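Local coordinates for protein putative poly(3-hydroxybutyrate) depolymerase LpqC (Bordetella parapertussis 12822, PDB 3D0K) that probably hydrolyses ester bonds as an alpha/beta-hydrolase, possibly acting on poly(3-hydroxybutyrate), at residues A[142-150]-A[271-280]. Sequence-based numbering, arbitrary orientation.
Sequences VYLFGHSAG and HDGQAMSQVC. With SO4 (sulfate ion), chain G.
S148 and H271 meet at what is probably the Ser-His-Asp catalytic site of an alpha/beta-hydrolase. S148 sits on the tight turn between strand 142-147 and helix 149-160, the GxSxG pattern of a nucleophile elbow, with the strained backbone (phi 60°) expected of such an elbow. Its OG lies at the edge of the H271 imidazole, 2.9 Å from NE2, though modelled too close to the ring for its exact place to be relied on; the other ring nitrogen, ND1, is hydrogen-bonded to D216, as expected of a charge relay. A sulfate, probably from the crystallisation liquor, occupies the pocket beside them; H271 NE2 gives its O2 a weak bond of 3.5 Å, and Y70 also binds the ion.

Helix 273-286 runs nearly antiparallel to the strand (155° between segment axes). H147, its CG anti to the backbone N (chi1 179°), extends toward the start of this helix and lays one ring face on G273, whose CA stands 3.5 Å from the ring centroid in a CH-pi contact. NE2 of H147 in turn lies over a face of H271, offset toward the rim, and M276 CG approaches H147 CE1 at 3.7 Å. Two residues back along the strand, F145 lies against the helix one to two turns further on, with C280 SG 3.6 Å from its CD1, an oblique sulfur-aromatic contact. S277 OG, 3.5 Å from F145 CE2, donates to G273 O, which S277 N grips from the opposite face of the carbonyl plane.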
ATOM      1  N   VAL A 142     -12.370  -0.919   4.252  1.00 22.43           N
ATOM      2  CA  VAL A 142     -11.425  -0.318   3.368  1.00 19.89           C
ATOM      3  C   VAL A 142     -10.308  -1.333   3.167  1.00 18.51           C
ATOM      4  O   VAL A 142      -9.794  -1.888   4.117  1.00 17.69           O
ATOM      5  CB  VAL A 142     -10.846   0.987   3.966  1.00 20.91           C
ATOM      6  CG1 VAL A 142      -9.751   1.520   3.078  1.00 20.32           C
ATOM      7  CG2 VAL A 142     -11.936   2.039   4.222  1.00 21.64           C
ATOM      8  N   TYR A 143      -9.924  -1.528   1.919  1.00 16.91           N
ATOM      9  CA  TYR A 143      -8.867  -2.452   1.549  1.00 17.54           C
ATOM     10  C   TYR A 143      -7.667  -1.654   1.012  1.00 18.05           C
ATOM     11  O   TYR A 143      -7.848  -0.700   0.256  1.00 19.78           O
ATOM     12  CB  TYR A 143      -9.417  -3.357   0.462  1.00 17.35           C
ATOM     13  CG  TYR A 143     -10.506  -4.298   0.912  1.00 18.69           C
ATOM     14  CD1 TYR A 143     -11.836  -3.841   1.104  1.00 19.27           C
ATOM     15  CD2 TYR A 143     -10.215  -5.666   1.137  1.00 18.11           C
ATOM     16  CE1 TYR A 143     -12.830  -4.740   1.492  1.00 18.20           C
ATOM     17  CE2 TYR A 143     -11.204  -6.584   1.513  1.00 15.56           C
ATOM     18  CZ  TYR A 143     -12.504  -6.103   1.693  1.00 18.73           C
ATOM     19  OH  TYR A 143     -13.500  -6.943   2.076  1.00 19.53           O
ATOM     20  N   LEU A 144      -6.440  -1.946   1.479  1.00 16.30           N
ATOM     21  CA  LEU A 144      -5.294  -1.169   1.072  1.00 15.76           C
ATOM     22  C   LEU A 144      -4.339  -2.140   0.326  1.00 15.94           C
ATOM     23  O   LEU A 144      -3.958  -3.189   0.877  1.00 16.72           O
ATOM     24  CB  LEU A 144      -4.599  -0.615   2.308  1.00 16.58           C
ATOM     25  CG  LEU A 144      -3.236   0.043   2.049  1.00 16.11           C
ATOM     26  CD1 LEU A 144      -3.408   1.251   1.067  1.00 16.00           C
ATOM     27  CD2 LEU A 144      -2.612   0.529   3.384  1.00 17.45           C
ATOM     28  N   PHE A 145      -4.022  -1.806  -0.919  1.00 16.90           N
ATOM     29  CA  PHE A 145      -3.139  -2.627  -1.776  1.00 17.66           C
ATOM     30  C   PHE A 145      -1.997  -1.768  -2.290  1.00 16.72           C
ATOM     31  O   PHE A 145      -2.199  -0.596  -2.628  1.00 16.67           O
ATOM     32  CB  PHE A 145      -3.931  -3.153  -2.956  1.00 18.59           C
ATOM     33  CG  PHE A 145      -3.065  -3.775  -4.046  1.00 18.82           C
ATOM     34  CD1 PHE A 145      -2.631  -5.097  -3.945  1.00 21.28           C
ATOM     35  CD2 PHE A 145      -2.688  -3.026  -5.139  1.00 21.86           C
ATOM     36  CE1 PHE A 145      -1.881  -5.674  -4.943  1.00 21.69           C
ATOM     37  CE2 PHE A 145      -1.918  -3.569  -6.143  1.00 22.92           C
ATOM     38  CZ  PHE A 145      -1.512  -4.914  -6.057  1.00 21.62           C
ATOM     39  N   GLY A 146      -0.775  -2.321  -2.391  1.00 15.70           N
ATOM     40  CA  GLY A 146       0.303  -1.565  -2.969  1.00 14.65           C
ATOM     41  C   GLY A 146       1.175  -2.574  -3.716  1.00 17.06           C
ATOM     42  O   GLY A 146       1.317  -3.702  -3.236  1.00 17.71           O
ATOM     43  N   HIS A 147       1.702  -2.194  -4.872  1.00 15.74           N
ATOM     44  CA  HIS A 147       2.640  -3.060  -5.584  1.00 17.48           C
ATOM     45  C   HIS A 147       4.008  -2.386  -5.705  1.00 17.27           C
ATOM     46  O   HIS A 147       4.095  -1.180  -6.023  1.00 17.14           O
ATOM     47  CB  HIS A 147       2.071  -3.391  -6.981  1.00 17.59           C
ATOM     48  CG  HIS A 147       2.985  -4.263  -7.826  1.00 16.71           C
ATOM     49  ND1 HIS A 147       3.125  -5.630  -7.644  1.00 22.98           N
ATOM     50  CD2 HIS A 147       3.765  -3.951  -8.876  1.00 16.47           C
ATOM     51  CE1 HIS A 147       3.975  -6.117  -8.551  1.00 14.94           C
ATOM     52  NE2 HIS A 147       4.412  -5.101  -9.272  1.00 20.85           N
ATOM     53  N   SER A 148       5.085  -3.179  -5.560  1.00 19.22           N
ATOM     54  CA  SER A 148       6.431  -2.667  -5.781  1.00 20.34           C
ATOM     55  C   SER A 148       6.755  -1.519  -4.834  1.00 20.04           C
ATOM     56  O   SER A 148       6.656  -1.731  -3.621  1.00 19.19           O
ATOM     57  CB  SER A 148       6.720  -2.332  -7.245  1.00 22.82           C
ATOM     58  OG  SER A 148       8.114  -2.653  -7.508  1.00 28.55           O
ATOM     59  N   ALA A 149       7.132  -0.326  -5.327  1.00 18.08           N
ATOM     60  CA  ALA A 149       7.338   0.826  -4.408  1.00 17.35           C
ATOM     61  C   ALA A 149       6.116   1.080  -3.535  1.00 17.93           C
ATOM     62  O   ALA A 149       6.238   1.552  -2.396  1.00 16.53           O
ATOM     63  CB  ALA A 149       7.714   2.144  -5.165  1.00 16.79           C
ATOM     64  N   GLY A 150       4.934   0.790  -4.081  1.00 17.96           N
ATOM     65  CA  GLY A 150       3.715   1.019  -3.337  1.00 16.04           C
ATOM     66  C   GLY A 150       3.535  -0.122  -2.310  1.00 17.30           C
ATOM     67  O   GLY A 150       2.886   0.069  -1.328  1.00 16.84           O
ATOM     68  N   HIS A 271       6.899  -9.683 -11.782  1.00 24.09           N
ATOM     69  CA  HIS A 271       6.785  -8.307 -11.372  1.00 22.99           C
ATOM     70  C   HIS A 271       5.817  -7.545 -12.282  1.00 23.15           C
ATOM     71  O   HIS A 271       6.228  -6.792 -13.173  1.00 24.54           O
ATOM     72  CB  HIS A 271       8.182  -7.664 -11.359  1.00 23.78           C
ATOM     73  CG  HIS A 271       8.244  -6.409 -10.556  1.00 23.99           C
ATOM     74  ND1 HIS A 271       8.094  -6.399  -9.182  1.00 26.04           N
ATOM     75  CD2 HIS A 271       8.386  -5.114 -10.930  1.00 27.49           C
ATOM     76  CE1 HIS A 271       8.159  -5.158  -8.745  1.00 26.73           C
ATOM     77  NE2 HIS A 271       8.326  -4.357  -9.784  1.00 27.45           N
ATOM     78  N   ASP A 272       4.515  -7.753 -12.053  1.00 22.77           N
ATOM     79  CA  ASP A 272       3.470  -7.358 -12.973  1.00 21.42           C
ATOM     80  C   ASP A 272       2.315  -6.820 -12.087  1.00 19.94           C
ATOM     81  O   ASP A 272       1.501  -7.578 -11.565  1.00 18.66           O
ATOM     82  CB  ASP A 272       3.064  -8.592 -13.796  1.00 23.66           C
ATOM     83  CG  ASP A 272       2.011  -8.308 -14.889  1.00 29.15           C
ATOM     84  OD1 ASP A 272       1.897  -9.213 -15.767  1.00 37.24           O
ATOM     85  OD2 ASP A 272       1.304  -7.259 -14.906  1.00 28.75           O
ATOM     86  N   GLY A 273       2.314  -5.513 -11.890  1.00 18.69           N
ATOM     87  CA  GLY A 273       1.324  -4.848 -11.016  1.00 18.56           C
ATOM     88  C   GLY A 273      -0.111  -5.095 -11.450  1.00 21.52           C
ATOM     89  O   GLY A 273      -0.995  -5.233 -10.592  1.00 21.73           O
ATOM     90  N   GLN A 274      -0.369  -5.150 -12.754  1.00 21.54           N
ATOM     91  CA  GLN A 274      -1.730  -5.462 -13.225  1.00 22.13           C
ATOM     92  C   GLN A 274      -2.152  -6.890 -12.841  1.00 21.66           C
ATOM     93  O   GLN A 274      -3.253  -7.086 -12.352  1.00 21.64           O
ATOM     94  CB  GLN A 274      -1.805  -5.337 -14.747  1.00 22.53           C
ATOM     95  CG  GLN A 274      -3.226  -5.598 -15.232  1.00 27.43           C
ATOM     96  CD  GLN A 274      -3.486  -5.109 -16.617  1.00 32.95           C
ATOM     97  OE1 GLN A 274      -4.649  -4.898 -16.994  1.00 36.79           O
ATOM     98  NE2 GLN A 274      -2.425  -4.924 -17.398  1.00 31.71           N
ATOM     99  N   ALA A 275      -1.297  -7.889 -13.109  1.00 21.48           N
ATOM    100  CA  ALA A 275      -1.618  -9.267 -12.712  1.00 20.17           C
ATOM    101  C   ALA A 275      -1.790  -9.350 -11.187  1.00 20.11           C
ATOM    102  O   ALA A 275      -2.673 -10.030 -10.711  1.00 19.25           O
ATOM    103  CB  ALA A 275      -0.526 -10.240 -13.147  1.00 19.93           C
HETATM  104  N   MSE A 276      -0.910  -8.691 -10.430  1.00 18.71           N
HETATM  105  CA  MSE A 276      -0.930  -8.810  -8.987  1.00 19.45           C
HETATM  106  C   MSE A 276      -2.190  -8.109  -8.431  1.00 18.72           C
HETATM  107  O   MSE A 276      -2.787  -8.581  -7.453  1.00 19.47           O
HETATM  108  CB  MSE A 276       0.341  -8.253  -8.332  1.00 19.35           C
HETATM  109  CG  MSE A 276       1.636  -9.003  -8.755  1.00 21.09           C
HETATM  110 SE   MSE A 276       1.645 -10.874  -8.001  0.75 28.84          SE
HETATM  111  CE  MSE A 276       2.165 -10.326  -6.185  1.00 22.99           C
ATOM    112  N   SER A 277      -2.601  -7.017  -9.078  1.00 17.72           N
ATOM    113  CA  SER A 277      -3.881  -6.365  -8.785  1.00 18.69           C
ATOM    114  C   SER A 277      -5.079  -7.325  -8.954  1.00 18.50           C
ATOM    115  O   SER A 277      -5.955  -7.376  -8.089  1.00 18.15           O
ATOM    116  CB  SER A 277      -4.101  -5.102  -9.647  1.00 17.84           C
ATOM    117  OG  SER A 277      -3.151  -4.098  -9.338  1.00 18.24           O
ATOM    118  N   GLN A 278      -5.138  -8.046 -10.063  1.00 18.62           N
ATOM    119  CA  GLN A 278      -6.271  -8.918 -10.336  1.00 18.73           C
ATOM    120  C   GLN A 278      -6.277 -10.164  -9.434  1.00 18.98           C
ATOM    121  O   GLN A 278      -7.336 -10.677  -9.050  1.00 19.50           O
ATOM    122  CB  GLN A 278      -6.291  -9.278 -11.827  1.00 20.67           C
ATOM    123  CG  GLN A 278      -6.351  -8.045 -12.728  1.00 24.32           C
ATOM    124  CD  GLN A 278      -7.227  -8.238 -13.941  1.00 37.56           C
ATOM    125  OE1 GLN A 278      -6.933  -9.055 -14.825  1.00 40.81           O
ATOM    126  NE2 GLN A 278      -8.326  -7.467 -14.003  1.00 43.53           N
ATOM    127  N   VAL A 279      -5.088 -10.628  -9.074  1.00 18.39           N
ATOM    128  CA  VAL A 279      -4.961 -11.722  -8.111  1.00 18.33           C
ATOM    129  C   VAL A 279      -5.439 -11.287  -6.744  1.00 18.09           C
ATOM    130  O   VAL A 279      -6.110 -12.018  -6.063  1.00 18.29           O
ATOM    131  CB  VAL A 279      -3.519 -12.225  -8.083  1.00 19.51           C
ATOM    132  CG1 VAL A 279      -3.238 -13.101  -6.857  1.00 20.28           C
ATOM    133  CG2 VAL A 279      -3.196 -12.919  -9.434  1.00 16.07           C
ATOM    134  N   CYS A 280      -5.013 -10.100  -6.315  1.00 19.90           N
ATOM    135  CA  CYS A 280      -5.435  -9.536  -5.032  1.00 19.17           C
ATOM    136  C   CYS A 280      -6.956  -9.358  -4.912  1.00 19.73           C
ATOM    137  O   CYS A 280      -7.536  -9.650  -3.862  1.00 19.69           O
ATOM    138  CB  CYS A 280      -4.707  -8.203  -4.778  1.00 18.40           C
ATOM    139  SG  CYS A 280      -4.987  -7.651  -3.055  1.00 24.68           S
TER
HETATM  140  S   SO4 G 306       5.881  -1.375 -11.045  1.00 42.56           S
HETATM  141  O1  SO4 G 306       5.542  -2.782 -10.974  1.00 45.38           O
HETATM  142  O2  SO4 G 306       7.186  -1.165 -10.446  1.00 42.81           O
HETATM  143  O3  SO4 G 306       5.894  -0.932 -12.431  1.00 45.43           O
HETATM  144  O4  SO4 G 306       4.845  -0.619 -10.333  1.00 46.01           O